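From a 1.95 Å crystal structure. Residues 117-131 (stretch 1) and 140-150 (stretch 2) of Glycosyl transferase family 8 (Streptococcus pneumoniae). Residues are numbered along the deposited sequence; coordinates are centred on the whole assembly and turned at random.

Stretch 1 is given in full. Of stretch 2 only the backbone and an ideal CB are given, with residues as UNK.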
ATOM      1  N   ASP A 117      25.155 -14.387  10.495  1.00 24.71           N
ATOM      2  CA  ASP A 117      26.289 -13.805  11.215  1.00 27.74           C
ATOM      3  C   ASP A 117      25.863 -12.636  12.102  1.00 26.90           C
ATOM      4  O   ASP A 117      26.448 -12.403  13.162  1.00 28.82           O
ATOM      5  CB  ASP A 117      27.361 -13.322  10.228  1.00 25.78           C
ATOM      6  CG  ASP A 117      27.981 -14.454   9.430  1.00 33.90           C
ATOM      7  OD1 ASP A 117      27.937 -15.607   9.906  1.00 33.03           O
ATOM      8  OD2 ASP A 117      28.525 -14.186   8.332  1.00 35.73           O
ATOM      9  N   LEU A 118      24.855 -11.892  11.654  1.00 23.78           N
ATOM     10  CA  LEU A 118      24.329 -10.762  12.416  1.00 23.13           C
ATOM     11  C   LEU A 118      23.474 -11.242  13.586  1.00 24.58           C
ATOM     12  O   LEU A 118      23.574 -10.711  14.697  1.00 27.33           O
ATOM     13  CB  LEU A 118      23.513  -9.836  11.508  1.00 21.54           C
ATOM     14  CG  LEU A 118      22.749  -8.701  12.192  1.00 21.75           C
ATOM     15  CD1 LEU A 118      23.691  -7.829  12.998  1.00 22.30           C
ATOM     16  CD2 LEU A 118      21.978  -7.862  11.178  1.00 20.56           C
ATOM     17  N   PHE A 119      22.640 -12.247  13.331  1.00 22.66           N
ATOM     18  CA  PHE A 119      21.794 -12.842  14.361  1.00 21.66           C
ATOM     19  C   PHE A 119      22.640 -13.431  15.493  1.00 28.88           C
ATOM     20  O   PHE A 119      22.244 -13.405  16.663  1.00 28.47           O
ATOM     21  CB  PHE A 119      20.941 -13.960  13.753  1.00 22.12           C
ATOM     22  CG  PHE A 119      19.809 -13.476  12.884  1.00 21.67           C
ATOM     23  CD1 PHE A 119      18.985 -12.435  13.298  1.00 24.12           C
ATOM     24  CD2 PHE A 119      19.558 -14.081  11.660  1.00 18.74           C
ATOM     25  CE1 PHE A 119      17.931 -11.996  12.494  1.00 21.27           C
ATOM     26  CE2 PHE A 119      18.511 -13.654  10.851  1.00 21.50           C
ATOM     27  CZ  PHE A 119      17.697 -12.608  11.270  1.00 19.15           C
ATOM     28  N   GLU A 120      23.804 -13.967  15.133  1.00 26.62           N
ATOM     29  CA  GLU A 120      24.632 -14.725  16.068  1.00 27.37           C
ATOM     30  C   GLU A 120      25.734 -13.899  16.718  1.00 30.07           C
ATOM     31  O   GLU A 120      26.574 -14.444  17.436  1.00 31.39           O
ATOM     32  CB  GLU A 120      25.278 -15.916  15.360  1.00 25.26           C
ATOM     33  CG  GLU A 120      24.323 -17.030  14.968  1.00 32.40           C
ATOM     34  CD  GLU A 120      25.018 -18.127  14.180  1.00 35.65           C
ATOM     35  OE1 GLU A 120      26.206 -17.946  13.830  1.00 36.07           O
ATOM     36  OE2 GLU A 120      24.379 -19.167  13.910  1.00 33.43           O
ATOM     37  N   LEU A 121      25.756 -12.597  16.451  1.00 29.23           N
ATOM     38  CA  LEU A 121      26.784 -11.739  17.028  1.00 30.06           C
ATOM     39  C   LEU A 121      26.667 -11.731  18.547  1.00 30.94           C
ATOM     40  O   LEU A 121      25.560 -11.664  19.086  1.00 26.66           O
ATOM     41  CB  LEU A 121      26.685 -10.315  16.475  1.00 29.95           C
ATOM     42  CG  LEU A 121      27.700  -9.317  17.037  1.00 26.55           C
ATOM     43  CD1 LEU A 121      29.118  -9.789  16.775  1.00 31.71           C
ATOM     44  CD2 LEU A 121      27.492  -7.934  16.458  1.00 31.27           C
ATOM     45  N   ASP A 122      27.801 -11.830  19.237  1.00 32.50           N
ATOM     46  CA  ASP A 122      27.799 -11.763  20.695  1.00 29.61           C
ATOM     47  C   ASP A 122      27.975 -10.315  21.145  1.00 29.70           C
ATOM     48  O   ASP A 122      28.964  -9.663  20.807  1.00 28.96           O
ATOM     49  CB  ASP A 122      28.902 -12.646  21.286  1.00 37.48           C
ATOM     50  CG  ASP A 122      28.669 -12.971  22.757  1.00 39.62           C
ATOM     51  OD1 ASP A 122      27.845 -12.289  23.409  1.00 37.23           O
ATOM     52  OD2 ASP A 122      29.317 -13.912  23.265  1.00 43.27           O
ATOM     53  N   LEU A 123      27.008  -9.820  21.909  1.00 25.68           N
ATOM     54  CA  LEU A 123      27.014  -8.430  22.354  1.00 30.37           C
ATOM     55  C   LEU A 123      27.874  -8.194  23.594  1.00 32.30           C
ATOM     56  O   LEU A 123      28.241  -7.056  23.892  1.00 34.42           O
ATOM     57  CB  LEU A 123      25.587  -7.969  22.630  1.00 27.04           C
ATOM     58  CG  LEU A 123      24.681  -8.002  21.400  1.00 25.17           C
ATOM     59  CD1 LEU A 123      23.227  -8.048  21.805  1.00 23.59           C
ATOM     60  CD2 LEU A 123      24.950  -6.796  20.522  1.00 23.47           C
ATOM     61  N   GLY A 124      28.196  -9.264  24.312  1.00 33.60           N
ATOM     62  CA  GLY A 124      28.897  -9.130  25.577  1.00 30.59           C
ATOM     63  C   GLY A 124      28.089  -8.289  26.552  1.00 36.63           C
ATOM     64  O   GLY A 124      26.931  -8.603  26.842  1.00 35.68           O
ATOM     65  N   GLU A 125      28.698  -7.214  27.044  1.00 35.06           N
ATOM     66  CA  GLU A 125      28.038  -6.319  27.991  1.00 35.50           C
ATOM     67  C   GLU A 125      27.529  -5.057  27.296  1.00 35.36           C
ATOM     68  O   GLU A 125      26.948  -4.172  27.936  1.00 41.27           O
ATOM     69  CB  GLU A 125      28.991  -5.953  29.134  1.00 45.48           C
ATOM     70  CG  GLU A 125      28.313  -5.366  30.375  1.00 51.72           C
ATOM     71  CD  GLU A 125      28.226  -6.351  31.526  1.00 59.76           C
ATOM     72  OE1 GLU A 125      28.958  -6.160  32.521  1.00 63.58           O
ATOM     73  OE2 GLU A 125      27.424  -7.308  31.446  1.00 61.33           O
ATOM     74  N   ASN A 126      27.741  -4.973  25.986  1.00 31.84           N
ATOM     75  CA  ASN A 126      27.220  -3.851  25.210  1.00 32.69           C
ATOM     76  C   ASN A 126      25.692  -3.857  25.171  1.00 25.98           C
ATOM     77  O   ASN A 126      25.081  -4.913  25.019  1.00 25.00           O
ATOM     78  CB  ASN A 126      27.785  -3.868  23.787  1.00 30.90           C
ATOM     79  CG  ASN A 126      29.267  -3.522  23.740  1.00 31.39           C
ATOM     80  OD1 ASN A 126      30.063  -4.229  23.120  1.00 26.37           O
ATOM     81  ND2 ASN A 126      29.640  -2.427  24.390  1.00 31.34           N
ATOM     82  N   TYR A 127      25.085  -2.682  25.317  1.00 25.22           N
ATOM     83  CA  TYR A 127      23.628  -2.550  25.247  1.00 28.96           C
ATOM     84  C   TYR A 127      23.112  -2.903  23.851  1.00 26.88           C
ATOM     85  O   TYR A 127      21.966  -3.341  23.693  1.00 24.29           O
ATOM     86  CB  TYR A 127      23.194  -1.122  25.587  1.00 30.41           C
ATOM     87  CG  TYR A 127      23.361  -0.706  27.039  1.00 37.74           C
ATOM     88  CD1 TYR A 127      22.274  -0.679  27.904  1.00 40.41           C
ATOM     89  CD2 TYR A 127      24.601  -0.310  27.533  1.00 40.95           C
ATOM     90  CE1 TYR A 127      22.416  -0.285  29.221  1.00 43.51           C
ATOM     91  CE2 TYR A 127      24.752   0.086  28.849  1.00 42.42           C
ATOM     92  CZ  TYR A 127      23.658   0.097  29.686  1.00 44.84           C
ATOM     93  OH  TYR A 127      23.805   0.486  30.996  1.00 51.31           O
ATOM     94  N   LEU A 128      23.960  -2.705  22.843  1.00 24.03           N
ATOM     95  CA  LEU A 128      23.570  -2.967  21.461  1.00 23.00           C
ATOM     96  C   LEU A 128      24.761  -3.045  20.511  1.00 24.16           C
ATOM     97  O   LEU A 128      25.905  -2.783  20.898  1.00 23.75           O
ATOM     98  CB  LEU A 128      22.583  -1.897  20.968  1.00 19.99           C
ATOM     99  CG  LEU A 128      23.057  -0.442  20.839  1.00 24.55           C
ATOM    100  CD1 LEU A 128      23.647  -0.147  19.460  1.00 24.94           C
ATOM    101  CD2 LEU A 128      21.926   0.526  21.139  1.00 26.25           C
ATOM    102  N   ALA A 129      24.471  -3.411  19.264  1.00 20.23           N
ATOM    103  CA  ALA A 129      25.444  -3.338  18.176  1.00 20.39           C
ATOM    104  C   ALA A 129      24.833  -2.521  17.045  1.00 21.03           C
ATOM    105  O   ALA A 129      23.638  -2.653  16.759  1.00 16.75           O
ATOM    106  CB  ALA A 129      25.814  -4.730  17.680  1.00 20.46           C
ATOM    107  N   ALA A 130      25.639  -1.681  16.398  1.00 16.67           N
ATOM    108  CA  ALA A 130      25.127  -0.825  15.328  1.00 16.43           C
ATOM    109  C   ALA A 130      26.234  -0.423  14.356  1.00 17.09           C
ATOM    110  O   ALA A 130      27.417  -0.465  14.700  1.00 13.74           O
ATOM    111  CB  ALA A 130      24.470   0.417  15.917  1.00 15.09           C
ATOM    112  N   ALA A 131      25.847  -0.025  13.147  1.00 15.96           N
ATOM    113  CA  ALA A 131      26.805   0.471  12.160  1.00 14.95           C
ATOM    114  C   ALA A 131      26.988   1.974  12.316  1.00 15.44           C
ATOM    115  O   ALA A 131      26.087   2.666  12.793  1.00 14.18           O
ATOM    116  CB  ALA A 131      26.341   0.143  10.736  1.00 13.48           C
ATOM    117  N   UNK A 140      28.478   9.218  15.531  1.00 26.74           N
ATOM    118  CA  UNK A 140      27.864   8.080  16.188  1.00 25.09           C
ATOM    119  C   UNK A 140      27.333   7.058  15.204  1.00 25.24           C
ATOM    120  O   UNK A 140      27.755   7.019  14.046  1.00 21.00           O
ATOM    121  CB  UNK A 140      26.731   8.553  17.102  1.00 25.09           C
ATOM    122  N   UNK A 141      26.397   6.235  15.667  1.00 23.13           N
ATOM    123  CA  UNK A 141      25.866   5.151  14.852  1.00 21.42           C
ATOM    124  C   UNK A 141      24.519   5.481  14.211  1.00 20.63           C
ATOM    125  O   UNK A 141      23.781   6.343  14.699  1.00 18.38           O
ATOM    126  CB  UNK A 141      25.728   3.889  15.706  1.00 21.42           C
ATOM    127  N   UNK A 142      24.198   4.786  13.124  1.00 18.25           N
ATOM    128  CA  UNK A 142      22.864   4.893  12.541  1.00 18.90           C
ATOM    129  C   UNK A 142      21.900   3.974  13.286  1.00 16.06           C
ATOM    130  O   UNK A 142      22.232   2.827  13.577  1.00 16.18           O
ATOM    131  CB  UNK A 142      22.893   4.548  11.051  1.00 18.90           C
ATOM    132  N   UNK A 143      20.705   4.474  13.583  1.00 19.93           N
ATOM    133  CA  UNK A 143      19.774   3.768  14.462  1.00 19.60           C
ATOM    134  C   UNK A 143      18.837   2.812  13.731  1.00 19.12           C
ATOM    135  O   UNK A 143      18.007   2.150  14.362  1.00 19.35           O
ATOM    136  CB  UNK A 143      18.940   4.786  15.243  1.00 19.60           C
ATOM    137  N   UNK A 144      18.965   2.746  12.408  1.00 16.83           N
ATOM    138  CA  UNK A 144      18.046   1.969  11.592  1.00 15.45           C
ATOM    139  C   UNK A 144      18.245   0.465  11.660  1.00 14.67           C
ATOM    140  O   UNK A 144      17.374  -0.304  11.236  1.00 14.68           O
ATOM    141  CB  UNK A 144      18.167   2.418  10.134  1.00 15.45           C
ATOM    142  N   UNK A 145      19.396   0.036  12.169  1.00 13.13           N
ATOM    143  CA  UNK A 145      19.659  -1.389  12.355  1.00 12.38           C
ATOM    144  C   UNK A 145      20.318  -1.582  13.712  1.00 15.81           C
ATOM    145  O   UNK A 145      21.472  -1.190  13.911  1.00 15.55           O
ATOM    146  CB  UNK A 145      20.539  -1.945  11.234  1.00 12.38           C
ATOM    147  N   UNK A 146      19.587  -2.171  14.651  1.00 14.94           N
ATOM    148  CA  UNK A 146      20.101  -2.324  16.004  1.00 16.94           C
ATOM    149  C   UNK A 146      19.999  -3.763  16.473  1.00 17.11           C
ATOM    150  O   UNK A 146      18.894  -4.302  16.604  1.00 17.60           O
ATOM    151  CB  UNK A 146      19.349  -1.404  16.968  1.00 16.94           C
ATOM    152  N   UNK A 147      21.149  -4.392  16.704  1.00 15.73           N
ATOM    153  CA  UNK A 147      21.165  -5.663  17.407  1.00 17.29           C
ATOM    154  C   UNK A 147      21.098  -5.335  18.889  1.00 22.05           C
ATOM    155  O   UNK A 147      22.043  -4.780  19.449  1.00 22.04           O
ATOM    156  CB  UNK A 147      22.402  -6.494  17.063  1.00 17.29           C
ATOM    157  N   UNK A 148      19.982  -5.676  19.524  1.00 21.43           N
ATOM    158  CA  UNK A 148      19.666  -5.156  20.851  1.00 18.23           C
ATOM    159  C   UNK A 148      19.771  -6.197  21.971  1.00 22.05           C
ATOM    160  O   UNK A 148      19.230  -7.299  21.861  1.00 21.28           O
ATOM    161  CB  UNK A 148      18.252  -4.571  20.839  1.00 18.23           C
ATOM    162  N   UNK A 149      20.479  -5.837  23.038  1.00 22.31           N
ATOM    163  CA  UNK A 149      20.507  -6.639  24.255  1.00 23.93           C
ATOM    164  C   UNK A 149      19.221  -6.364  25.034  1.00 24.32           C
ATOM    165  O   UNK A 149      19.211  -5.552  25.957  1.00 25.78           O
ATOM    166  CB  UNK A 149      21.744  -6.327  25.099  1.00 23.93           C
ATOM    167  N   UNK A 150      18.140  -7.038  24.650  1.00 24.33           N
ATOM    168  CA  UNK A 150      16.815  -6.760  25.206  1.00 27.32           C
ATOM    169  C   UNK A 150      16.707  -6.939  26.725  1.00 29.17           C
ATOM    170  O   UNK A 150      15.976  -6.204  27.395  1.00 30.04           O
ATOM    171  CB  UNK A 150      15.788  -7.668  24.526  1.00 27.32           C
TER

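Position 140 has a phi of 67° and a psi of -159°, a region that favours glycine, and an ideal CB here would have nothing of stretch 1 within 5.5 Å. The residue is Gly140.

At 141 the CB points toward stretch 1, 3.7 Å from Ala130 CB and 3.2 Å from Ala131 O. The small alanine leaves room beside it, and Leu128 lies further along, so a large apolar group, aliphatic or aromatic, would suit. The residue is Phe141; Leu128 CD1 lies over one face of its ring, 4.5 Å from Phe141 CZ.

Position 142 anchors through its backbone, whose N donates to Ala131 O at 2.9 Å. Its CB points sideways, so stretch 1 leaves the side chain undecided, and polar or apolar groups are possible. It is Asn142, whose OD1 accepts from the N of 144 at 2.8 Å. A water donates to both Asn142 O and the O of 145 and accepts from Ala131 N, each at 2.7 Å, so it links Ala131 N to the two carbonyls.

Positions 143 and 144 meet nothing of stretch 1, and the CB of 150 points away from it, so all three are left open; they are Ala143, Gly144 and Asn150.

At 145 the chain is extended and the CB sideways, with no atom of stretch 1 within 5.5 Å of it. A beta-branched residue suits such a backbone, and Val145 occupies it.

At 146 the CB is also sideways, but Leu128 CD1, 5.1 Å away, invites a longer apolar chain. Leu146 reaches back: its CD2 lies 3.9 Å from Leu128 CD1 and 3.7 Å from Ala130 CB.

Position 147 pairs with Ala129 in antiparallel register, its N donating to Ala129 O at 3.0 Å and its O accepting from Ala129 N at 2.8 Å. Its CB lies on the same face as Ala129 CB, with Leu118 and Leu123 nearby. This apolar pocket calls for a medium-sized apolar chain such as leucine, isoleucine or methionine. Leu147 fills it, CD2 lying 3.6 Å from Leu121 CB and CG 4.0 Å from Leu123 CD2.

Position 148 shares the opposite face with Leu128, but its CB is 5.1 Å from Leu128 CB, so many strand-forming apolar residues would do. It is Ile148.

At 149 the backbone N donates to Tyr127 O at 3.0 Å. The CB faces Asn126 O, 3.6 Å away, and Leu123 CD1, so a short side chain carrying a donor suits. Asn149 ND2 makes a weak hydrogen bond to Asn126 O at 3.5 Å, while its side chain caps the following helix.

Stretch 2, residues 140-150: GFNAGVLLINN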
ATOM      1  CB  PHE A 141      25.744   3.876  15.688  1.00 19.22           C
ATOM      2  CG  PHE A 141      24.923   4.040  16.940  1.00 21.05           C
ATOM      3  CD1 PHE A 141      23.540   3.927  16.902  1.00 23.80           C
ATOM      4  CD2 PHE A 141      25.539   4.273  18.162  1.00 22.98           C
ATOM      5  CE1 PHE A 141      22.782   4.067  18.053  1.00 22.99           C
ATOM      6  CE2 PHE A 141      24.788   4.413  19.320  1.00 25.66           C
ATOM      7  CZ  PHE A 141      23.404   4.312  19.264  1.00 21.90           C
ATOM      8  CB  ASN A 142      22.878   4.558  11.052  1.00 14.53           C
ATOM      9  CG  ASN A 142      21.500   4.643  10.425  1.00 16.89           C
ATOM     10  OD1 ASN A 142      20.724   3.691  10.476  1.00 13.20           O
ATOM     11  ND2 ASN A 142      21.190   5.788   9.828  1.00 16.81           N
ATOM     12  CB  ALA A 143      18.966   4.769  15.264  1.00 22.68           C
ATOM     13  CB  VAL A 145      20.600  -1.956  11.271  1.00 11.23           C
ATOM     14  CG1 VAL A 145      20.924  -3.424  11.566  1.00 10.66           C
ATOM     15  CG2 VAL A 145      19.994  -1.805   9.884  1.00 11.68           C
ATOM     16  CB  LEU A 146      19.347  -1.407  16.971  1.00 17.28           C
ATOM     17  CG  LEU A 146      19.460   0.088  16.691  1.00 15.83           C
ATOM     18  CD1 LEU A 146      18.576   0.884  17.624  1.00 20.29           C
ATOM     19  CD2 LEU A 146      20.899   0.536  16.830  1.00 20.48           C
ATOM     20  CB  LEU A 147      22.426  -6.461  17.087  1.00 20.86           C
ATOM     21  CG  LEU A 147      22.381  -7.882  17.649  1.00 22.43           C
ATOM     22  CD1 LEU A 147      21.078  -8.559  17.252  1.00 21.78           C
ATOM     23  CD2 LEU A 147      23.564  -8.693  17.176  1.00 24.10           C
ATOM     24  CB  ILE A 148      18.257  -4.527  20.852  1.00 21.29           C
ATOM     25  CG1 ILE A 148      18.244  -3.270  19.977  1.00 20.44           C
ATOM     26  CG2 ILE A 148      17.802  -4.198  22.266  1.00 25.93           C
ATOM     27  CD1 ILE A 148      16.858  -2.706  19.699  1.00 21.23           C
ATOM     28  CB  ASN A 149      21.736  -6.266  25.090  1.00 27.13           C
ATOM     29  CG  ASN A 149      21.970  -7.205  26.263  1.00 30.33           C
ATOM     30  OD1 ASN A 149      21.047  -7.851  26.764  1.00 28.54           O
ATOM     31  ND2 ASN A 149      23.217  -7.273  26.716  1.00 30.39           N
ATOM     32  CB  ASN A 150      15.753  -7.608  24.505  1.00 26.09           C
ATOM     33  CG  ASN A 150      14.351  -7.070  24.719  1.00 27.03           C
ATOM     34  OD1 ASN A 150      14.152  -5.860  24.780  1.00 26.38           O
ATOM     35  ND2 ASN A 150      13.377  -7.964  24.848  1.00 24.46           N
TER
HETATM   36  O   HOH W   1      23.238   0.488  12.643  1.00 12.83           O
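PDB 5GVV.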